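Local coordinates for phospholipase C-beta (PLC-beta) (Sepia officinalis, PDB 3QR0), which belongs to the beta family of phosphoinositide-specific phospholipases C and joins PH, EF-hand, calcium-bearing TIM-barrel and C2 domains in one chain, at residues P19-E33 with T120-W133. Numbering follows the deposited sequence.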
ATOM      1  N   PRO A  19      22.579   9.306   8.707  1.00 29.04           N
ATOM      2  CA  PRO A  19      23.884   9.946   8.890  1.00 30.05           C
ATOM      3  C   PRO A  19      24.000  10.659  10.230  1.00 30.71           C
ATOM      4  O   PRO A  19      23.010  11.202  10.723  1.00 30.02           O
ATOM      5  CB  PRO A  19      23.938  10.976   7.754  1.00 30.19           C
ATOM      6  CG  PRO A  19      22.973  10.496   6.747  1.00 29.53           C
ATOM      7  CD  PRO A  19      21.895   9.799   7.500  1.00 28.57           C
ATOM      8  N   GLU A  20      25.203  10.667  10.803  1.00 31.78           N
ATOM      9  CA  GLU A  20      25.449  11.386  12.055  1.00 32.87           C
ATOM     10  C   GLU A  20      24.988  12.851  11.986  1.00 32.26           C
ATOM     11  O   GLU A  20      24.530  13.402  12.985  1.00 32.11           O
ATOM     12  CB  GLU A  20      26.932  11.314  12.448  1.00 34.19           C
ATOM     13  CG  GLU A  20      27.300  10.066  13.242  1.00 37.12           C
ATOM     14  CD  GLU A  20      26.790  10.115  14.676  1.00 40.40           C
ATOM     15  OE1 GLU A  20      27.216  11.020  15.432  1.00 44.70           O
ATOM     16  OE2 GLU A  20      25.968   9.250  15.047  1.00 42.50           O
ATOM     17  N   GLN A  21      25.102  13.460  10.805  1.00 31.85           N
ATOM     18  CA  GLN A  21      24.654  14.836  10.576  1.00 31.73           C
ATOM     19  C   GLN A  21      23.178  15.036  10.927  1.00 30.73           C
ATOM     20  O   GLN A  21      22.826  16.037  11.545  1.00 30.51           O
ATOM     21  CB  GLN A  21      24.889  15.237   9.116  1.00 31.99           C
ATOM     22  CG  GLN A  21      24.529  16.688   8.786  1.00 32.61           C
ATOM     23  CD  GLN A  21      24.649  17.003   7.303  1.00 33.67           C
ATOM     24  OE1 GLN A  21      25.380  16.336   6.573  1.00 35.30           O
ATOM     25  NE2 GLN A  21      23.924  18.026   6.850  1.00 33.47           N
ATOM     26  N   LEU A  22      22.324  14.090  10.529  1.00 29.74           N
ATOM     27  CA  LEU A  22      20.887  14.188  10.804  1.00 29.21           C
ATOM     28  C   LEU A  22      20.546  13.813  12.243  1.00 29.07           C
ATOM     29  O   LEU A  22      19.555  14.302  12.790  1.00 28.72           O
ATOM     30  CB  LEU A  22      20.056  13.322   9.845  1.00 28.64           C
ATOM     31  CG  LEU A  22      20.207  13.499   8.326  1.00 29.50           C
ATOM     32  CD1 LEU A  22      18.849  13.374   7.649  1.00 28.52           C
ATOM     33  CD2 LEU A  22      20.884  14.811   7.937  1.00 30.48           C
ATOM     34  N   ILE A  23      21.356  12.943  12.842  1.00 29.10           N
ATOM     35  CA  ILE A  23      21.196  12.559  14.246  1.00 29.20           C
ATOM     36  C   ILE A  23      21.524  13.736  15.165  1.00 29.82           C
ATOM     37  O   ILE A  23      20.794  14.014  16.119  1.00 29.69           O
ATOM     38  CB  ILE A  23      22.087  11.338  14.592  1.00 29.66           C
ATOM     39  CG1 ILE A  23      21.563  10.091  13.873  1.00 28.80           C
ATOM     40  CG2 ILE A  23      22.129  11.092  16.100  1.00 30.07           C
ATOM     41  CD1 ILE A  23      22.415   8.863  14.075  1.00 30.24           C
ATOM     42  N   LYS A  24      22.630  14.417  14.871  1.00 30.18           N
ATOM     43  CA  LYS A  24      22.996  15.652  15.553  1.00 31.05           C
ATOM     44  C   LYS A  24      21.966  16.742  15.247  1.00 30.55           C
ATOM     45  O   LYS A  24      21.477  17.422  16.147  1.00 30.63           O
ATOM     46  CB  LYS A  24      24.389  16.102  15.105  1.00 31.86           C
ATOM     47  CG  LYS A  24      24.749  17.531  15.468  1.00 34.06           C
ATOM     48  CD  LYS A  24      26.109  17.917  14.910  1.00 36.12           C
ATOM     49  CE  LYS A  24      26.050  18.317  13.441  1.00 36.69           C
ATOM     50  NZ  LYS A  24      25.337  19.600  13.229  1.00 38.20           N
ATOM     51  N   GLY A  25      21.661  16.907  13.963  1.00 29.82           N
ATOM     52  CA  GLY A  25      20.609  17.813  13.529  1.00 29.32           C
ATOM     53  C   GLY A  25      21.142  19.044  12.839  1.00 29.69           C
ATOM     54  O   GLY A  25      22.322  19.370  12.950  1.00 30.40           O
ATOM     55  N   ASP A  26      20.255  19.722  12.122  1.00 29.05           N
ATOM     56  CA  ASP A  26      20.592  20.953  11.429  1.00 29.56           C
ATOM     57  C   ASP A  26      19.598  22.053  11.812  1.00 29.42           C
ATOM     58  O   ASP A  26      18.476  21.778  12.249  1.00 28.23           O
ATOM     59  CB  ASP A  26      20.605  20.727   9.909  1.00 29.26           C
ATOM     60  CG  ASP A  26      21.945  20.194   9.403  1.00 30.31           C
ATOM     61  OD1 ASP A  26      22.997  20.775   9.750  1.00 32.13           O
ATOM     62  OD2 ASP A  26      21.944  19.206   8.643  1.00 31.36           O
ATOM     63  N   LYS A  27      20.040  23.294  11.659  1.00 29.92           N
ATOM     64  CA  LYS A  27      19.229  24.457  11.983  1.00 30.34           C
ATOM     65  C   LYS A  27      18.345  24.803  10.791  1.00 29.47           C
ATOM     66  O   LYS A  27      18.804  24.801   9.648  1.00 29.24           O
ATOM     67  CB  LYS A  27      20.125  25.641  12.360  1.00 31.68           C
ATOM     68  CG  LYS A  27      21.046  25.344  13.546  1.00 33.56           C
ATOM     69  CD  LYS A  27      22.279  26.252  13.600  1.00 36.72           C
ATOM     70  CE  LYS A  27      22.090  27.450  14.512  1.00 38.32           C
ATOM     71  NZ  LYS A  27      23.395  28.012  14.969  1.00 40.70           N
ATOM     72  N   PHE A  28      17.069  25.061  11.063  1.00 28.92           N
ATOM     73  CA  PHE A  28      16.117  25.486  10.037  1.00 28.34           C
ATOM     74  C   PHE A  28      15.251  26.600  10.586  1.00 28.69           C
ATOM     75  O   PHE A  28      15.020  26.668  11.790  1.00 28.47           O
ATOM     76  CB  PHE A  28      15.176  24.346   9.645  1.00 27.30           C
ATOM     77  CG  PHE A  28      15.836  23.209   8.916  1.00 26.24           C
ATOM     78  CD1 PHE A  28      15.792  23.140   7.528  1.00 26.06           C
ATOM     79  CD2 PHE A  28      16.451  22.181   9.617  1.00 26.60           C
ATOM     80  CE1 PHE A  28      16.377  22.079   6.846  1.00 25.61           C
ATOM     81  CE2 PHE A  28      17.042  21.114   8.946  1.00 26.11           C
ATOM     82  CZ  PHE A  28      17.005  21.065   7.555  1.00 25.98           C
ATOM     83  N   LEU A  29      14.759  27.463   9.704  1.00 29.04           N
ATOM     84  CA  LEU A  29      13.677  28.366  10.071  1.00 29.65           C
ATOM     85  C   LEU A  29      12.371  27.691   9.683  1.00 28.89           C
ATOM     86  O   LEU A  29      12.216  27.242   8.550  1.00 28.25           O
ATOM     87  CB  LEU A  29      13.798  29.725   9.378  1.00 30.52           C
ATOM     88  CG  LEU A  29      14.899  30.660   9.880  1.00 32.46           C
ATOM     89  CD1 LEU A  29      14.796  32.022   9.181  1.00 33.92           C
ATOM     90  CD2 LEU A  29      14.863  30.846  11.397  1.00 33.22           C
ATOM     91  N   LYS A  30      11.450  27.602  10.637  1.00 29.16           N
ATOM     92  CA  LYS A  30      10.143  26.990  10.409  1.00 28.90           C
ATOM     93  C   LYS A  30       9.080  28.079  10.328  1.00 29.53           C
ATOM     94  O   LYS A  30       9.071  28.993  11.142  1.00 29.64           O
ATOM     95  CB  LYS A  30       9.822  26.027  11.552  1.00 28.78           C
ATOM     96  CG  LYS A  30       8.515  25.281  11.407  1.00 28.64           C
ATOM     97  CD  LYS A  30       8.262  24.392  12.612  1.00 29.17           C
ATOM     98  CE  LYS A  30       7.132  23.409  12.337  1.00 28.68           C
ATOM     99  NZ  LYS A  30       5.848  24.115  12.087  1.00 28.44           N
ATOM    100  N   TRP A  31       8.185  27.970   9.348  1.00 29.87           N
ATOM    101  CA  TRP A  31       7.087  28.927   9.193  1.00 30.63           C
ATOM    102  C   TRP A  31       5.799  28.210   8.785  1.00 30.95           C
ATOM    103  O   TRP A  31       5.831  27.054   8.363  1.00 30.25           O
ATOM    104  CB  TRP A  31       7.455  30.001   8.165  1.00 30.85           C
ATOM    105  CG  TRP A  31       7.716  29.460   6.794  1.00 29.52           C
ATOM    106  CD1 TRP A  31       8.877  28.900   6.340  1.00 28.78           C
ATOM    107  CD2 TRP A  31       6.798  29.425   5.695  1.00 27.99           C
ATOM    108  NE1 TRP A  31       8.733  28.513   5.032  1.00 27.68           N
ATOM    109  CE2 TRP A  31       7.468  28.827   4.610  1.00 27.59           C
ATOM    110  CE3 TRP A  31       5.467  29.831   5.528  1.00 28.40           C
ATOM    111  CZ2 TRP A  31       6.857  28.625   3.372  1.00 27.37           C
ATOM    112  CZ3 TRP A  31       4.859  29.634   4.297  1.00 27.70           C
ATOM    113  CH2 TRP A  31       5.557  29.037   3.233  1.00 27.37           C
ATOM    114  N   GLU A  32       4.674  28.906   8.928  1.00 32.29           N
ATOM    115  CA  GLU A  32       3.354  28.358   8.612  1.00 33.11           C
ATOM    116  C   GLU A  32       2.593  29.279   7.675  1.00 33.65           C
ATOM    117  O   GLU A  32       2.728  30.494   7.755  1.00 34.22           O
ATOM    118  CB  GLU A  32       2.527  28.212   9.887  1.00 33.51           C
ATOM    119  CG  GLU A  32       3.011  27.153  10.845  1.00 35.01           C
ATOM    120  CD  GLU A  32       2.139  27.068  12.087  1.00 36.97           C
ATOM    121  OE1 GLU A  32       0.940  27.423  12.005  1.00 38.02           O
ATOM    122  OE2 GLU A  32       2.651  26.640  13.143  1.00 39.08           O
ATOM    123  N   GLU A  33       1.780  28.695   6.800  1.00 34.11           N
ATOM    124  CA  GLU A  33       0.839  29.471   5.992  1.00 35.18           C
ATOM    125  C   GLU A  33      -0.204  30.116   6.895  1.00 35.43           C
ATOM    126  O   GLU A  33      -0.690  29.483   7.839  1.00 35.32           O
ATOM    127  CB  GLU A  33       0.125  28.581   4.972  1.00 35.29           C
ATOM    128  CG  GLU A  33       0.958  28.191   3.774  1.00 37.22           C
ATOM    129  CD  GLU A  33       0.213  27.260   2.832  1.00 40.14           C
ATOM    130  OE1 GLU A  33      -0.400  26.283   3.312  1.00 42.43           O
ATOM    131  OE2 GLU A  33       0.248  27.493   1.605  1.00 43.10           O
ATOM    132  N   THR A 120       4.547  20.969   6.535  1.00 25.75           N
ATOM    133  CA  THR A 120       5.585  21.594   7.347  1.00 25.89           C
ATOM    134  C   THR A 120       6.560  22.291   6.397  1.00 25.73           C
ATOM    135  O   THR A 120       7.005  21.692   5.410  1.00 25.02           O
ATOM    136  CB  THR A 120       6.318  20.540   8.203  1.00 26.07           C
ATOM    137  OG1 THR A 120       5.366  19.844   9.021  1.00 26.71           O
ATOM    138  CG2 THR A 120       7.377  21.185   9.092  1.00 27.06           C
ATOM    139  N   HIS A 121       6.873  23.554   6.684  1.00 25.68           N
ATOM    140  CA  HIS A 121       7.691  24.374   5.798  1.00 25.74           C
ATOM    141  C   HIS A 121       8.945  24.849   6.519  1.00 25.97           C
ATOM    142  O   HIS A 121       8.865  25.389   7.625  1.00 25.66           O
ATOM    143  CB  HIS A 121       6.909  25.586   5.302  1.00 26.32           C
ATOM    144  CG  HIS A 121       5.597  25.248   4.670  1.00 26.29           C
ATOM    145  ND1 HIS A 121       5.498  24.695   3.410  1.00 27.11           N
ATOM    146  CD2 HIS A 121       4.329  25.396   5.118  1.00 27.34           C
ATOM    147  CE1 HIS A 121       4.221  24.519   3.111  1.00 27.54           C
ATOM    148  NE2 HIS A 121       3.492  24.934   4.132  1.00 26.58           N
ATOM    149  N   LEU A 122      10.092  24.663   5.869  1.00 25.50           N
ATOM    150  CA  LEU A 122      11.395  24.923   6.477  1.00 25.86           C
ATOM    151  C   LEU A 122      12.309  25.665   5.517  1.00 25.96           C
ATOM    152  O   LEU A 122      12.191  25.494   4.306  1.00 25.32           O
ATOM    153  CB  LEU A 122      12.063  23.602   6.844  1.00 25.71           C
ATOM    154  CG  LEU A 122      11.279  22.683   7.772  1.00 25.57           C
ATOM    155  CD1 LEU A 122      11.931  21.306   7.835  1.00 25.85           C
ATOM    156  CD2 LEU A 122      11.179  23.310   9.152  1.00 25.53           C
ATOM    157  N   VAL A 123      13.214  26.480   6.070  1.00 26.22           N
ATOM    158  CA  VAL A 123      14.303  27.089   5.302  1.00 26.64           C
ATOM    159  C   VAL A 123      15.625  26.610   5.901  1.00 27.06           C
ATOM    160  O   VAL A 123      15.886  26.835   7.085  1.00 27.32           O
ATOM    161  CB  VAL A 123      14.247  28.629   5.346  1.00 27.52           C
ATOM    162  CG1 VAL A 123      15.330  29.238   4.442  1.00 27.81           C
ATOM    163  CG2 VAL A 123      12.857  29.134   4.948  1.00 27.09           C
ATOM    164  N   ALA A 124      16.436  25.925   5.095  1.00 26.81           N
ATOM    165  CA  ALA A 124      17.768  25.478   5.517  1.00 27.31           C
ATOM    166  C   ALA A 124      18.761  26.635   5.405  1.00 28.45           C
ATOM    167  O   ALA A 124      18.438  27.671   4.834  1.00 28.40           O
ATOM    168  CB  ALA A 124      18.235  24.302   4.663  1.00 26.57           C
ATOM    169  N   GLU A 125      19.964  26.450   5.949  1.00 29.61           N
ATOM    170  CA  GLU A 125      21.023  27.463   5.860  1.00 31.05           C
ATOM    171  C   GLU A 125      21.634  27.535   4.462  1.00 31.47           C
ATOM    172  O   GLU A 125      22.223  28.551   4.094  1.00 32.21           O
ATOM    173  CB  GLU A 125      22.145  27.172   6.856  1.00 31.91           C
ATOM    174  CG  GLU A 125      21.804  27.438   8.310  1.00 33.19           C
ATOM    175  CD  GLU A 125      22.829  26.832   9.248  1.00 35.29           C
ATOM    176  OE1 GLU A 125      23.040  25.600   9.171  1.00 37.04           O
ATOM    177  OE2 GLU A 125      23.423  27.581  10.050  1.00 37.16           O
ATOM    178  N   ASN A 126      21.525  26.447   3.705  1.00 31.19           N
ATOM    179  CA  ASN A 126      22.050  26.395   2.340  1.00 31.64           C
ATOM    180  C   ASN A 126      21.365  25.301   1.523  1.00 31.10           C
ATOM    181  O   ASN A 126      20.531  24.559   2.045  1.00 30.02           O
ATOM    182  CB  ASN A 126      23.580  26.217   2.348  1.00 32.44           C
ATOM    183  CG  ASN A 126      24.024  24.928   3.018  1.00 32.09           C
ATOM    184  OD1 ASN A 126      23.604  23.834   2.639  1.00 32.05           O
ATOM    185  ND2 ASN A 126      24.885  25.054   4.018  1.00 33.46           N
ATOM    186  N   SER A 127      21.722  25.211   0.245  1.00 31.61           N
ATOM    187  CA  SER A 127      21.065  24.292  -0.678  1.00 31.30           C
ATOM    188  C   SER A 127      21.472  22.837  -0.450  1.00 30.71           C
ATOM    189  O   SER A 127      20.660  21.939  -0.643  1.00 30.01           O
ATOM    190  CB  SER A 127      21.330  24.706  -2.132  1.00 31.96           C
ATOM    191  OG  SER A 127      22.687  24.511  -2.487  1.00 33.59           O
ATOM    192  N   SER A 128      22.713  22.607  -0.027  1.00 31.20           N
ATOM    193  CA  SER A 128      23.200  21.247   0.225  1.00 30.84           C
ATOM    194  C   SER A 128      22.476  20.569   1.391  1.00 29.65           C
ATOM    195  O   SER A 128      22.141  19.389   1.310  1.00 29.05           O
ATOM    196  CB  SER A 128      24.705  21.257   0.489  1.00 31.61           C
ATOM    197  OG  SER A 128      25.397  21.715  -0.656  1.00 34.06           O
ATOM    198  N   VAL A 129      22.249  21.314   2.467  1.00 29.50           N
ATOM    199  CA  VAL A 129      21.516  20.806   3.620  1.00 28.98           C
ATOM    200  C   VAL A 129      20.070  20.467   3.241  1.00 28.23           C
ATOM    201  O   VAL A 129      19.565  19.411   3.608  1.00 27.55           O
ATOM    202  CB  VAL A 129      21.529  21.819   4.796  1.00 29.55           C
ATOM    203  CG1 VAL A 129      20.566  21.388   5.893  1.00 28.56           C
ATOM    204  CG2 VAL A 129      22.950  21.979   5.353  1.00 30.23           C
ATOM    205  N   ALA A 130      19.414  21.357   2.499  1.00 28.58           N
ATOM    206  CA  ALA A 130      18.041  21.122   2.048  1.00 28.22           C
ATOM    207  C   ALA A 130      17.945  19.853   1.198  1.00 27.99           C
ATOM    208  O   ALA A 130      17.021  19.054   1.368  1.00 27.15           O
ATOM    209  CB  ALA A 130      17.511  22.326   1.267  1.00 28.33           C
ATOM    210  N   LYS A 131      18.898  19.682   0.288  1.00 28.71           N
ATOM    211  CA  LYS A 131      18.927  18.514  -0.590  1.00 29.05           C
ATOM    212  C   LYS A 131      19.179  17.235   0.204  1.00 28.52           C
ATOM    213  O   LYS A 131      18.445  16.258   0.056  1.00 28.16           O
ATOM    214  CB  LYS A 131      19.991  18.685  -1.683  1.00 29.92           C
ATOM    215  CG  LYS A 131      20.012  17.562  -2.714  1.00 31.39           C
ATOM    216  CD  LYS A 131      20.952  17.890  -3.867  1.00 35.18           C
ATOM    217  CE  LYS A 131      21.066  16.724  -4.840  1.00 36.22           C
ATOM    218  NZ  LYS A 131      22.048  17.013  -5.923  1.00 38.55           N
ATOM    219  N   LYS A 132      20.203  17.244   1.054  1.00 29.14           N
ATOM    220  CA  LYS A 132      20.543  16.063   1.853  1.00 29.15           C
ATOM    221  C   LYS A 132      19.372  15.596   2.721  1.00 28.12           C
ATOM    222  O   LYS A 132      19.072  14.403   2.758  1.00 27.25           O
ATOM    223  CB  LYS A 132      21.767  16.317   2.735  1.00 30.17           C
ATOM    224  CG  LYS A 132      22.207  15.086   3.527  1.00 31.95           C
ATOM    225  CD  LYS A 132      23.719  14.989   3.657  1.00 35.75           C
ATOM    226  CE  LYS A 132      24.166  13.580   4.060  1.00 37.01           C
ATOM    227  NZ  LYS A 132      23.677  12.514   3.135  1.00 38.28           N
ATOM    228  N   TRP A 133      18.718  16.528   3.413  1.00 27.76           N
ATOM    229  CA  TRP A 133      17.563  16.174   4.252  1.00 27.35           C
ATOM    230  C   TRP A 133      16.409  15.620   3.419  1.00 26.71           C
ATOM    231  O   TRP A 133      15.766  14.655   3.812  1.00 26.15           O
ATOM    232  CB  TRP A 133      17.084  17.361   5.093  1.00 27.39           C
ATOM    233  CG  TRP A 133      17.880  17.537   6.331  1.00 28.29           C
ATOM    234  CD1 TRP A 133      19.106  18.117   6.437  1.00 28.64           C
ATOM    235  CD2 TRP A 133      17.516  17.125   7.652  1.00 28.14           C
ATOM    236  NE1 TRP A 133      19.530  18.094   7.738  1.00 29.61           N
ATOM    237  CE2 TRP A 133      18.572  17.489   8.506  1.00 29.33           C
ATOM    238  CE3 TRP A 133      16.397  16.488   8.195  1.00 29.11           C
ATOM    239  CZ2 TRP A 133      18.548  17.232   9.879  1.00 29.85           C
ATOM    240  CZ3 TRP A 133      16.374  16.235   9.565  1.00 28.96           C
ATOM    241  CH2 TRP A 133      17.441  16.608  10.386  1.00 28.97           C
TER
HETATM  242  O   HOH W   1      22.855  23.455  10.861  1.00 19.52           O
HETATM  243  O   HOH W   2      20.687  24.316   7.690  1.00 30.28           O
HETATM  244  O   HOH W   3       5.593  24.503   9.076  1.00 27.74           O
HETATM  245  O   HOH W   4       4.633  21.121  11.276  1.00 30.72           O
HETATM  246  O   HOH W   5      10.121  26.863   3.148  1.00 27.44           O
HETATM  247  O   HOH W   6       0.216  24.498   4.995  1.00 35.63           O
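Trp133, on helix 127-141, is gripped from both faces and at its edge by residues of 19-33. Phe28 CZ presses on one face, its ring edge-to-face with the five-membered ring, planes at 86° and centroids 5.0 Å apart. Leu22 brings CD2 over the opposite face, 3.8 Å from the same centroid, a CH-pi contact. At the indole edge Trp133 NE1 gives Asp26 OD2 a straight hydrogen bond of 2.8 Å, in the ring plane and onto the anti lone pair. The syn lone pair of that oxygen takes Gln21 NE2 at 2.9 Å; Gln21, with CG anti to its N (chi1 -177°), reaches it from helix 20-24. Two donors thus grip this oxygen, and the straight bond helps hold the rotation of the indole between Phe28 and Leu22. Phe28 also meets Ala124 CB and Val129 CG1, closing a tight apolar cluster, and strand 39-45 adds Leu43 against Phe28 and Val45 against Trp133.

Beyond it, strand 26-31 pairs antiparallel with strand 120-124: Leu29 and Val123 exchange two backbone bonds, Leu29 N to Val123 O being 2.9 Å. On the face of the sheet with Leu29, the Trp31 indole covers His121 in an offset stack tilted by 21°, with His121 CB 3.4 Å from Trp31 CE2. A water between Trp31 NE1 and Leu122 O satisfies these two buried polar atoms.

The loose side is bridged by water: one joins Glu125 OE1 to Asp26 OD1 and Lys27 N, and a second joins Glu125 to Lys27 O. Glu33, exposed, turns to Lys80 in a salt bridge. The first strand beside the last, with the C-terminal helix capping the barrel end and sending an aromatic side chain inward, is the arrangement of a PH domain.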